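Mannosylglycerate hydrolase MGH1-like glycoside hydrolase domain-containing protein (Thermus thermophilus HB8, PDB 4WVB) probably hydrolyses mannosylglycerate to mannose and glycerate, and glucosylglycerate with similar efficiency, as a glycoside hydrolase of family 63. Local coordinates at residues A[100-105]-A[159-164]; A[33-38]-A[408-413]; A[322-327]-A[372-377]; A[130-135]-A[246-251]. One frame throughout, in Å; residues are numbered along the deposited sequence.

Contact 1. Residues A[100-105]-A[159-164]; sequences GITQPP and PWESGM. With GLC (alpha-D-glucopyranose), chain F.
Gln-103 and Gly-163 lie close together and hold one glucose between them. Gln-103 NE2 donates to GLC O4 over 2.9 Å. The sugar hydroxyl O3 donates to Gly-163 O at 2.6 Å. These are two of the substrate-binding positions of the enzyme. A water bridges the amide to the other loop: it accepts from Gln-103 NE2 at 3.0 Å and donates to Trp-160 O at 2.7 Å. The other amide atom, Gln-103 OE1, accepts from Trp-34 N, so both ends of the amide are used and its flip is fixed.

The next shell is Glu-161. Its CG points opposite the carbonyl carbon (chi1 -68°), and the extended chain beyond reaches across Thr-102. Glu-161 OE1 takes Thr-102 N on its anti lone pair at 3.0 Å, nearly straight at 172°. The same oxygen forms a salt bridge with Arg-146, while OE2 accepts from Val-157 N. With an alanine here, Thr-102 N and Arg-146 would probably lose their shared acceptor, and the loop bearing Gln-103 would be held less firmly. Thr-102 O has no conventional partner, but Glu-161 CA brings a C-H to it at 3.4 Å. Pro-104 touches the other loop with CG and CD; CG is 3.2 Å from Ser-162 O. Ser-162 OG accepts from Met-164 N, an ST turn that shapes the chain around Gly-163.

Segment 100-105 follows strand 97-98 and leads to helix 107-117; segment 159-164 lies between helices 121-146 and 171-175. Helices 121-146 and 235-254 pack against Thr-102 and Pro-105, and helix 203-216 meets Ile-101, Pro-159 and Trp-160.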
# COMPACT_ATOMS: atom_id res chain seq x y z
N GLY A 100 -21.18 14.33 -25.44
CA GLY A 100 -19.78 14.76 -25.45
C GLY A 100 -19.12 14.75 -24.08
O GLY A 100 -18.04 15.33 -23.89
N ILE A 101 -19.78 14.09 -23.13
CA ILE A 101 -19.27 13.89 -21.77
C ILE A 101 -19.28 12.39 -21.43
O ILE A 101 -19.84 11.61 -22.17
CB ILE A 101 -20.09 14.68 -20.72
CG1 ILE A 101 -21.56 14.27 -20.73
CG2 ILE A 101 -19.87 16.19 -20.91
CD1 ILE A 101 -22.35 14.81 -19.56
N THR A 102 -18.61 12.01 -20.34
CA THR A 102 -18.43 10.60 -19.99
C THR A 102 -19.17 10.25 -18.69
O THR A 102 -19.99 11.05 -18.22
CB THR A 102 -16.94 10.20 -19.94
OG1 THR A 102 -16.82 8.78 -19.91
CG2 THR A 102 -16.23 10.82 -18.75
N GLN A 103 -18.91 9.07 -18.13
CA GLN A 103 -19.62 8.62 -16.91
C GLN A 103 -18.69 7.65 -16.17
O GLN A 103 -17.63 7.27 -16.70
CB GLN A 103 -20.93 7.92 -17.30
CG GLN A 103 -22.17 8.56 -16.73
CD GLN A 103 -23.46 7.79 -17.00
OE1 GLN A 103 -23.52 6.73 -17.69
NE2 GLN A 103 -24.50 8.33 -16.50
N PRO A 104 -19.05 7.23 -14.94
CA PRO A 104 -18.09 6.45 -14.16
C PRO A 104 -17.65 5.16 -14.88
O PRO A 104 -18.49 4.40 -15.37
CB PRO A 104 -18.86 6.20 -12.87
CG PRO A 104 -19.73 7.42 -12.74
CD PRO A 104 -20.22 7.64 -14.14
N PRO A 105 -16.33 4.91 -14.98
CA PRO A 105 -15.78 3.83 -15.80
C PRO A 105 -15.72 2.48 -15.07
O PRO A 105 -14.64 1.90 -14.87
CB PRO A 105 -14.38 4.35 -16.13
CG PRO A 105 -13.99 5.14 -14.91
CD PRO A 105 -15.26 5.80 -14.47
N PRO A 159 -21.34 17.91 -13.64
CA PRO A 159 -21.91 17.04 -12.58
C PRO A 159 -22.51 15.72 -13.08
O PRO A 159 -22.48 14.69 -12.37
CB PRO A 159 -22.99 17.93 -11.91
CG PRO A 159 -23.22 19.07 -12.87
CD PRO A 159 -21.93 19.26 -13.59
N TRP A 160 -23.07 15.71 -14.29
CA TRP A 160 -23.64 14.49 -14.86
C TRP A 160 -22.59 13.40 -15.01
O TRP A 160 -22.92 12.21 -15.03
CB TRP A 160 -24.28 14.75 -16.22
CG TRP A 160 -25.47 15.63 -16.16
CD1 TRP A 160 -26.16 16.02 -15.04
CD2 TRP A 160 -26.15 16.22 -17.27
NE1 TRP A 160 -27.22 16.82 -15.40
CE2 TRP A 160 -27.23 16.96 -16.76
CE3 TRP A 160 -25.93 16.21 -18.66
CZ2 TRP A 160 -28.11 17.68 -17.59
CZ3 TRP A 160 -26.80 16.92 -19.48
CH2 TRP A 160 -27.88 17.65 -18.94
N GLU A 161 -21.34 13.79 -15.14
CA GLU A 161 -20.28 12.81 -15.34
C GLU A 161 -20.04 11.94 -14.11
O GLU A 161 -19.49 10.84 -14.25
CB GLU A 161 -18.97 13.46 -15.76
CG GLU A 161 -19.04 14.08 -17.16
CD GLU A 161 -17.68 14.50 -17.64
OE1 GLU A 161 -17.29 14.15 -18.78
OE2 GLU A 161 -16.98 15.17 -16.87
N SER A 162 -20.46 12.42 -12.94
CA SER A 162 -20.34 11.62 -11.71
C SER A 162 -21.33 10.46 -11.69
O SER A 162 -21.20 9.54 -10.88
CB SER A 162 -20.62 12.46 -10.48
OG SER A 162 -21.95 12.94 -10.50
N GLY A 163 -22.33 10.52 -12.56
CA GLY A 163 -23.45 9.63 -12.47
C GLY A 163 -24.41 10.00 -11.37
O GLY A 163 -25.43 9.35 -11.25
N MET A 164 -24.08 11.02 -10.56
CA MET A 164 -24.83 11.39 -9.35
C MET A 164 -25.25 12.85 -9.52
O MET A 164 -24.78 13.75 -8.83
CB MET A 164 -24.00 11.14 -8.11
CG MET A 164 -23.54 9.70 -8.01
SD MET A 164 -22.64 9.35 -6.52
CE MET A 164 -22.05 7.68 -6.78
C1 GLC F . -29.76 9.42 -14.33
C2 GLC F . -28.86 8.80 -13.23
C3 GLC F . -27.57 8.29 -13.88
C4 GLC F . -27.92 7.23 -14.93
C5 GLC F . -28.92 7.83 -15.95
C6 GLC F . -29.49 6.78 -16.90
O1 GLC F . -29.09 10.55 -14.93
O2 GLC F . -28.57 9.74 -12.20
O3 GLC F . -26.74 7.73 -12.88
O4 GLC F . -26.69 6.71 -15.52
O5 GLC F . -30.07 8.44 -15.34
O6 GLC F . -30.36 5.93 -16.18
O HOH W 1 -25.25 10.95 -15.17

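Contact 2. Residues A[33-38]-A[408-413]; sequences LWDSAF and FSWSAA. With GLC (alpha-D-glucopyranose), chain F.
Trp-410 reaches from its helix across Phe-38, Asp-35 and Trp-34 to a bound glucose. Its CB rests on Phe-38 CB at 3.8 Å. CG is placed between the backbone N and the carbonyl carbon (chi1 78°), which lays the indole alongside Phe-38. Farther out, CE3 lies 3.4 Å from Asp-35 OD2. CZ3 comes down on one face of the Trp-34 ring, 3.4 Å from NE1. This is an edge-to-face pair with planes at 80°. At the tip, CH2 is 3.5 Å from GLC O3. The edge of Phe-38 meets a face of Trp-410 in an offset edge-to-face pair, and Phe-408 CE2 lies over the opposite face.

The aromatic cluster sets up the sugar site. Trp-34 NE1 donates to GLC O3 at 3.0 Å and weakly to GLC O4. Asp-35 OD1 accepts from GLC O4 at 2.6 Å, and Asp-35 OD2 from GLC O6 at 2.9 Å. A water also links OD2 to Trp-410 N. With an alanine in place of Trp-34, GLC O3 would probably lose this donor and a gap would open beside the Trp-410 edge.

Helices 33-43 and 409-418 run nearly parallel, the axes of the two short segments 20° apart. Helix 356-368 brings Asn-357 against all three rings of the cluster, and helix 4-14 packs behind Ala-412.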
# COMPACT_ATOMS: atom_id res chain seq x y z
N LEU A 33 -23.76 4.61 -20.52
CA LEU A 33 -22.46 3.98 -20.24
C LEU A 33 -22.45 3.18 -18.95
O LEU A 33 -22.15 1.96 -18.99
CB LEU A 33 -21.35 5.04 -20.18
CG LEU A 33 -19.88 4.62 -20.10
CD1 LEU A 33 -19.02 5.86 -20.31
CD2 LEU A 33 -19.46 3.94 -18.81
N TRP A 34 -22.70 3.80 -17.79
CA TRP A 34 -22.54 2.98 -16.58
C TRP A 34 -23.71 2.04 -16.39
O TRP A 34 -23.50 0.91 -15.94
CB TRP A 34 -22.05 3.67 -15.28
CG TRP A 34 -22.93 4.50 -14.47
CD1 TRP A 34 -24.01 5.22 -14.89
CD2 TRP A 34 -22.76 4.78 -13.07
NE1 TRP A 34 -24.53 5.92 -13.81
CE2 TRP A 34 -23.79 5.66 -12.69
CE3 TRP A 34 -21.84 4.36 -12.10
CZ2 TRP A 34 -23.92 6.14 -11.38
CZ3 TRP A 34 -21.98 4.83 -10.80
CH2 TRP A 34 -22.99 5.71 -10.45
N ASP A 35 -24.90 2.45 -16.83
CA ASP A 35 -26.06 1.55 -16.80
C ASP A 35 -25.73 0.26 -17.56
O ASP A 35 -25.95 -0.83 -17.03
CB ASP A 35 -27.32 2.19 -17.40
CG ASP A 35 -27.72 3.46 -16.69
OD1 ASP A 35 -26.93 4.42 -16.72
OD2 ASP A 35 -28.84 3.49 -16.09
N SER A 36 -25.23 0.37 -18.79
CA SER A 36 -24.94 -0.82 -19.57
C SER A 36 -23.93 -1.75 -18.89
O SER A 36 -24.03 -2.98 -19.00
CB SER A 36 -24.47 -0.47 -21.00
OG SER A 36 -25.59 -0.29 -21.86
N ALA A 37 -22.95 -1.19 -18.20
CA ALA A 37 -22.00 -2.01 -17.47
C ALA A 37 -22.69 -2.84 -16.38
O ALA A 37 -22.45 -4.03 -16.28
CB ALA A 37 -20.92 -1.14 -16.84
N PHE A 38 -23.50 -2.21 -15.56
CA PHE A 38 -24.22 -2.97 -14.51
C PHE A 38 -25.19 -3.95 -15.14
O PHE A 38 -25.37 -5.07 -14.66
CB PHE A 38 -24.99 -2.07 -13.55
CG PHE A 38 -24.11 -1.14 -12.74
CD1 PHE A 38 -23.19 -1.63 -11.83
CD2 PHE A 38 -24.17 0.24 -12.95
CE1 PHE A 38 -22.37 -0.78 -11.12
CE2 PHE A 38 -23.36 1.09 -12.22
CZ PHE A 38 -22.45 0.59 -11.31
N PHE A 408 -36.53 -0.23 -13.80
CA PHE A 408 -35.19 0.34 -13.84
C PHE A 408 -34.17 -0.77 -13.99
O PHE A 408 -34.02 -1.64 -13.13
CB PHE A 408 -34.88 1.23 -12.65
CG PHE A 408 -33.74 2.18 -12.92
CD1 PHE A 408 -33.93 3.29 -13.73
CD2 PHE A 408 -32.48 1.93 -12.41
CE1 PHE A 408 -32.87 4.14 -14.03
CE2 PHE A 408 -31.43 2.77 -12.69
CZ PHE A 408 -31.62 3.88 -13.50
N SER A 409 -33.46 -0.73 -15.11
CA SER A 409 -32.66 -1.85 -15.54
C SER A 409 -31.53 -2.23 -14.61
O SER A 409 -31.35 -3.42 -14.36
CB SER A 409 -32.11 -1.60 -16.93
OG SER A 409 -33.18 -1.54 -17.85
N TRP A 410 -30.75 -1.28 -14.08
CA TRP A 410 -29.62 -1.73 -13.26
C TRP A 410 -30.07 -2.32 -11.92
O TRP A 410 -29.36 -3.12 -11.32
CB TRP A 410 -28.49 -0.70 -13.09
CG TRP A 410 -28.64 0.46 -12.10
CD1 TRP A 410 -29.26 0.48 -10.87
CD2 TRP A 410 -28.07 1.75 -12.28
NE1 TRP A 410 -29.11 1.72 -10.28
CE2 TRP A 410 -28.38 2.52 -11.14
CE3 TRP A 410 -27.32 2.34 -13.31
CZ2 TRP A 410 -27.99 3.84 -11.01
CZ3 TRP A 410 -26.93 3.63 -13.17
CH2 TRP A 410 -27.26 4.38 -12.04
N SER A 411 -31.27 -1.94 -11.48
CA SER A 411 -31.83 -2.52 -10.26
C SER A 411 -32.15 -3.98 -10.53
O SER A 411 -31.74 -4.86 -9.78
CB SER A 411 -33.07 -1.75 -9.83
OG SER A 411 -32.73 -0.42 -9.50
N ALA A 412 -32.84 -4.22 -11.64
CA ALA A 412 -33.18 -5.57 -12.06
C ALA A 412 -31.90 -6.39 -12.28
O ALA A 412 -31.76 -7.53 -11.82
CB ALA A 412 -34.00 -5.52 -13.34
N ALA A 413 -30.94 -5.77 -12.97
CA ALA A 413 -29.71 -6.49 -13.28
C ALA A 413 -28.93 -6.85 -12.05
O ALA A 413 -28.39 -7.96 -11.96
CB ALA A 413 -28.83 -5.69 -14.23
C1 GLC F . -29.76 9.42 -14.33
C2 GLC F . -28.86 8.80 -13.23
C3 GLC F . -27.57 8.29 -13.88
C4 GLC F . -27.92 7.23 -14.93
C5 GLC F . -28.92 7.83 -15.95
C6 GLC F . -29.49 6.78 -16.90
O1 GLC F . -29.09 10.55 -14.93
O2 GLC F . -28.57 9.74 -12.20
O3 GLC F . -26.74 7.73 -12.88
O4 GLC F . -26.69 6.71 -15.52
O5 GLC F . -30.07 8.44 -15.34
O6 GLC F . -30.36 5.93 -16.18
O HOH W 2 -30.63 1.22 -15.62

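Contact 3. Residues A[322-327]-A[372-377]; sequences EAERWG and AALAAR
Leu-374 turns its isobutyl group onto Ala-323 and Glu-324. CB already points at the other helix, and with CG anti to the backbone N (chi1 -172°) both methyls reach it. CD2 makes the apolar contact, 4.0 Å from Ala-323 CB. CD1 lies 4.3 Å from Glu-324 CG. Leu-374 and Ala-323 are buried; Phe-366 of helix 356-368 also packs on Leu-374.

Contact here joins two helices, 313-327 and 372-389, whose N-to-C directions differ by 45°. Both belong to the helical glycoside hydrolase domain, and the pairing is peripheral packing away from the substrate site. Helix 313-327 is itself braced from within. Glu-322 OE1 receives both NE and NH2 of Arg-325, a side-on salt bridge to one oxygen, while Glu-322 OE2 accepts from Trp-326 NE1 and pairs with Lys-298.

One turn after Leu-374, Arg-377 crosses to the C-terminal part of segment 322-327. Its chain is extended all the way to NE, which carries the guanidinium over to Gly-327. NH2 approaches Gly-327 CA to 3.5 Å, possible because the glycine has no side chain there. NH1 lies 4.1 Å from Glu-324 CG, with that carbon near the guanidinium plane. Two waters, both in this plane, finish the link. One accepts from Arg-377 NH2 at 2.9 Å and donates to Glu-324 O at 2.6 Å. The second accepts from Arg-377 NH2 at 2.7 Å and lies 2.7 Å from Gly-327 O.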
# COMPACT_ATOMS: atom_id res chain seq x y z
N GLU A 322 -19.20 4.94 10.39
CA GLU A 322 -20.04 5.98 9.79
C GLU A 322 -21.31 5.41 9.16
O GLU A 322 -22.39 5.98 9.33
CB GLU A 322 -19.27 6.77 8.72
CG GLU A 322 -20.00 8.00 8.20
CD GLU A 322 -20.21 9.14 9.21
OE1 GLU A 322 -19.60 9.17 10.31
OE2 GLU A 322 -20.97 10.06 8.86
N ALA A 323 -21.17 4.32 8.42
CA ALA A 323 -22.31 3.68 7.78
C ALA A 323 -23.31 3.23 8.85
O ALA A 323 -24.52 3.34 8.65
CB ALA A 323 -21.88 2.49 6.94
N GLU A 324 -22.80 2.73 9.97
CA GLU A 324 -23.71 2.27 11.03
C GLU A 324 -24.45 3.43 11.68
O GLU A 324 -25.63 3.35 11.97
CB GLU A 324 -22.96 1.39 12.02
CG GLU A 324 -22.90 -0.01 11.44
CD GLU A 324 -21.94 -0.94 12.11
OE1 GLU A 324 -21.08 -0.48 12.90
OE2 GLU A 324 -22.06 -2.15 11.82
N ARG A 325 -23.75 4.54 11.83
CA ARG A 325 -24.34 5.79 12.31
C ARG A 325 -25.46 6.27 11.35
O ARG A 325 -26.51 6.74 11.77
CB ARG A 325 -23.20 6.80 12.44
CG ARG A 325 -23.31 7.85 13.51
CD ARG A 325 -21.95 8.24 14.10
NE ARG A 325 -20.82 8.27 13.17
CZ ARG A 325 -19.63 7.68 13.37
NH1 ARG A 325 -19.37 7.00 14.48
NH2 ARG A 325 -18.68 7.77 12.45
N TRP A 326 -25.26 6.13 10.04
CA TRP A 326 -26.33 6.52 9.10
C TRP A 326 -27.56 5.61 9.25
O TRP A 326 -28.71 6.07 9.11
CB TRP A 326 -25.84 6.48 7.66
CG TRP A 326 -24.82 7.53 7.30
CD1 TRP A 326 -24.06 8.28 8.13
CD2 TRP A 326 -24.41 7.89 5.96
NE1 TRP A 326 -23.21 9.10 7.41
CE2 TRP A 326 -23.42 8.88 6.07
CE3 TRP A 326 -24.83 7.49 4.68
CZ2 TRP A 326 -22.81 9.46 4.96
CZ3 TRP A 326 -24.23 8.10 3.56
CH2 TRP A 326 -23.23 9.05 3.72
N GLY A 327 -27.29 4.33 9.52
CA GLY A 327 -28.31 3.33 9.82
C GLY A 327 -29.08 3.60 11.10
O GLY A 327 -30.15 3.01 11.29
N ALA A 372 -18.51 -8.29 7.13
CA ALA A 372 -19.48 -9.21 6.56
C ALA A 372 -20.91 -8.82 6.94
O ALA A 372 -21.76 -8.80 6.08
CB ALA A 372 -19.18 -10.64 6.98
N ALA A 373 -21.16 -8.48 8.21
CA ALA A 373 -22.53 -8.11 8.61
C ALA A 373 -23.03 -6.85 7.90
O ALA A 373 -24.19 -6.80 7.47
CB ALA A 373 -22.63 -7.94 10.11
N LEU A 374 -22.16 -5.84 7.77
CA LEU A 374 -22.55 -4.60 7.13
C LEU A 374 -22.82 -4.81 5.63
O LEU A 374 -23.82 -4.30 5.10
CB LEU A 374 -21.49 -3.53 7.39
CG LEU A 374 -21.72 -2.09 6.99
CD1 LEU A 374 -23.07 -1.55 7.46
CD2 LEU A 374 -20.59 -1.23 7.55
N ALA A 375 -21.98 -5.62 4.96
CA ALA A 375 -22.21 -6.00 3.56
C ALA A 375 -23.55 -6.75 3.41
O ALA A 375 -24.35 -6.47 2.52
CB ALA A 375 -21.07 -6.83 3.02
N ALA A 376 -23.81 -7.67 4.33
CA ALA A 376 -25.04 -8.43 4.30
C ALA A 376 -26.27 -7.52 4.45
O ALA A 376 -27.27 -7.73 3.79
CB ALA A 376 -25.02 -9.50 5.40
N ARG A 377 -26.17 -6.50 5.31
CA ARG A 377 -27.26 -5.56 5.57
C ARG A 377 -27.52 -4.75 4.31
O ARG A 377 -28.65 -4.56 3.88
CB ARG A 377 -26.92 -4.69 6.77
CG ARG A 377 -27.94 -3.63 7.15
CD ARG A 377 -27.38 -2.86 8.33
NE ARG A 377 -28.26 -1.83 8.88
CZ ARG A 377 -27.90 -1.00 9.86
NH1 ARG A 377 -26.69 -1.08 10.43
NH2 ARG A 377 -28.76 -0.09 10.28
O HOH W 3 -27.15 1.22 12.29
O HOH W 4 -31.13 1.11 9.61

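Contact 4. Residues A[130-135]-A[246-251]; sequences YLFPKL and RDLYAL
Phe-132 and Leu-135 face Leu-251 and Leu-248 across two helices that run roughly antiparallel, at 139°, with their local axes 11.0 Å apart. The nearest backbone pairs are Phe-132 with Leu-251, 7.7 Å between CA atoms, and Leu-135 with Leu-248, 7.8 Å between CA atoms. Helix 121-146 is kinked here: Pro-133 has no N-H to give to the turn before, and Lys-134 N makes no such bond either.

The side-chain contact is wholly apolar. Leu-248 is its centre. Its CG lies opposite the backbone N (chi1 -172°), which sends CD1 in between Phe-132 and Leu-135. CD1 is 3.7 Å from Phe-132 CE1 and also 3.7 Å from Leu-135 CB. The Phe-132 side chain lies nearly perpendicular to that of Leu-248, while Leu-135 and Leu-248 run alongside each other, pointing opposite ways. The edge of the Phe-132 ring also meets the backbone, with Leu-248 O lying in the ring plane 3.8 Å from CE1. Leu-251 adds looser packing. Its CB is 4.5 Å from Phe-132 CD1, and its CD2 is 4.3 Å from Leu-135 CD1.

Neighbouring helices close in around this core. Helix 107-117 meets Leu-135 and Leu-251, helix 48-62 meets Leu-135, and helix 260-275 meets Leu-248. On another side of helix 235-254, Tyr-249 OH is hydrogen-bonded to Thr-151 O of a second subunit. Packing between helices of this kind fits the (alpha/alpha)6 barrel known for family 63 glycoside hydrolases.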
# COMPACT_ATOMS: atom_id res chain seq x y z
N TYR A 130 -10.79 -8.68 -27.91
CA TYR A 130 -11.41 -7.61 -28.71
C TYR A 130 -11.63 -6.35 -27.89
O TYR A 130 -11.33 -5.25 -28.34
CB TYR A 130 -12.72 -8.10 -29.33
CG TYR A 130 -13.42 -7.11 -30.19
CD1 TYR A 130 -12.98 -6.85 -31.47
CD2 TYR A 130 -14.53 -6.40 -29.73
CE1 TYR A 130 -13.63 -5.93 -32.29
CE2 TYR A 130 -15.17 -5.47 -30.53
CZ TYR A 130 -14.72 -5.24 -31.81
OH TYR A 130 -15.36 -4.32 -32.61
N LEU A 131 -12.16 -6.51 -26.68
CA LEU A 131 -12.45 -5.37 -25.84
C LEU A 131 -11.23 -4.75 -25.14
O LEU A 131 -11.24 -3.56 -24.89
CB LEU A 131 -13.52 -5.73 -24.79
CG LEU A 131 -14.94 -5.89 -25.34
CD1 LEU A 131 -15.85 -6.45 -24.26
CD2 LEU A 131 -15.48 -4.58 -25.87
N PHE A 132 -10.21 -5.56 -24.82
CA PHE A 132 -9.08 -5.10 -24.03
C PHE A 132 -8.45 -3.78 -24.54
O PHE A 132 -8.34 -2.83 -23.79
CB PHE A 132 -7.99 -6.16 -23.83
CG PHE A 132 -6.77 -5.62 -23.13
CD1 PHE A 132 -6.75 -5.54 -21.75
CD2 PHE A 132 -5.68 -5.11 -23.85
CE1 PHE A 132 -5.67 -4.99 -21.08
CE2 PHE A 132 -4.60 -4.56 -23.18
CZ PHE A 132 -4.59 -4.49 -21.79
N PRO A 133 -8.09 -3.69 -25.84
CA PRO A 133 -7.47 -2.44 -26.33
C PRO A 133 -8.39 -1.22 -26.32
O PRO A 133 -7.93 -0.07 -26.21
CB PRO A 133 -7.12 -2.78 -27.79
CG PRO A 133 -7.25 -4.24 -27.93
CD PRO A 133 -8.16 -4.74 -26.87
N LYS A 134 -9.69 -1.48 -26.45
CA LYS A 134 -10.72 -0.46 -26.36
C LYS A 134 -10.87 0.05 -24.93
O LYS A 134 -11.01 1.25 -24.70
CB LYS A 134 -12.03 -1.03 -26.86
CG LYS A 134 -12.00 -1.45 -28.31
CD LYS A 134 -13.34 -2.01 -28.73
CE LYS A 134 -13.32 -2.59 -30.13
NZ LYS A 134 -12.85 -1.57 -31.10
N LEU A 135 -10.86 -0.87 -23.96
CA LEU A 135 -10.84 -0.45 -22.56
C LEU A 135 -9.61 0.38 -22.26
O LEU A 135 -9.70 1.43 -21.65
CB LEU A 135 -10.82 -1.65 -21.62
CG LEU A 135 -12.12 -2.39 -21.54
CD1 LEU A 135 -11.84 -3.80 -20.98
CD2 LEU A 135 -13.11 -1.66 -20.65
N ARG A 246 -7.25 -1.60 -11.58
CA ARG A 246 -6.81 -2.88 -11.02
C ARG A 246 -7.32 -4.09 -11.82
O ARG A 246 -6.60 -5.05 -12.09
CB ARG A 246 -7.28 -2.99 -9.56
CG ARG A 246 -6.64 -1.99 -8.63
CD ARG A 246 -5.30 -2.48 -8.15
NE ARG A 246 -4.70 -1.58 -7.19
CZ ARG A 246 -3.51 -1.76 -6.62
NH1 ARG A 246 -2.79 -2.83 -6.89
NH2 ARG A 246 -3.05 -0.86 -5.76
N ASP A 247 -8.58 -4.05 -12.22
CA ASP A 247 -9.18 -5.14 -12.95
C ASP A 247 -8.65 -5.21 -14.39
O ASP A 247 -8.50 -6.28 -14.95
CB ASP A 247 -10.70 -5.04 -12.89
CG ASP A 247 -11.22 -5.33 -11.49
OD1 ASP A 247 -10.59 -6.16 -10.80
OD2 ASP A 247 -12.26 -4.75 -11.10
N LEU A 248 -8.31 -4.05 -14.95
CA LEU A 248 -7.75 -4.00 -16.31
C LEU A 248 -6.34 -4.56 -16.31
O LEU A 248 -5.95 -5.26 -17.25
CB LEU A 248 -7.78 -2.56 -16.87
CG LEU A 248 -7.38 -2.40 -18.36
CD1 LEU A 248 -8.33 -3.13 -19.27
CD2 LEU A 248 -7.35 -0.91 -18.66
N TYR A 249 -5.59 -4.26 -15.25
CA TYR A 249 -4.29 -4.89 -15.05
C TYR A 249 -4.39 -6.41 -15.03
O TYR A 249 -3.65 -7.11 -15.71
CB TYR A 249 -3.62 -4.36 -13.75
CG TYR A 249 -2.41 -5.16 -13.39
CD1 TYR A 249 -1.16 -4.86 -13.91
CD2 TYR A 249 -2.52 -6.29 -12.55
CE1 TYR A 249 -0.06 -5.64 -13.62
CE2 TYR A 249 -1.42 -7.07 -12.25
CZ TYR A 249 -0.19 -6.73 -12.77
OH TYR A 249 0.88 -7.53 -12.48
N ALA A 250 -5.32 -6.96 -14.24
CA ALA A 250 -5.49 -8.41 -14.14
C ALA A 250 -5.81 -9.00 -15.52
O ALA A 250 -5.23 -10.00 -15.93
CB ALA A 250 -6.61 -8.75 -13.16
N LEU A 251 -6.69 -8.33 -16.26
CA LEU A 251 -7.04 -8.78 -17.60
C LEU A 251 -5.80 -8.75 -18.51
O LEU A 251 -5.57 -9.68 -19.27
CB LEU A 251 -8.12 -7.89 -18.18
CG LEU A 251 -9.11 -8.43 -19.19
CD1 LEU A 251 -9.69 -9.78 -18.77
CD2 LEU A 251 -10.21 -7.39 -19.31

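Overall arrangement
From the N terminus, helix 33-43 opens the longest loop, which contact 2 closes only at helix 409-418, near the chain end. The other three contacts lie within that span. Contact 1 starts at 100-105, and contact 4 starts at 130-135 before contact 1 closes at 159-164. Contact 4 then closes at 246-251, so these two loops cross. Contact 3 follows in series, joining 322-327 to 372-377. Contacts 1 and 2 touch each other and share the glucose, tying loops and helices together around the substrate site. Contact 4 binds two long helices about 20 Å from both, centre to centre. Contact 3 lies on another flank, about 32 Å from contact 4 between centres.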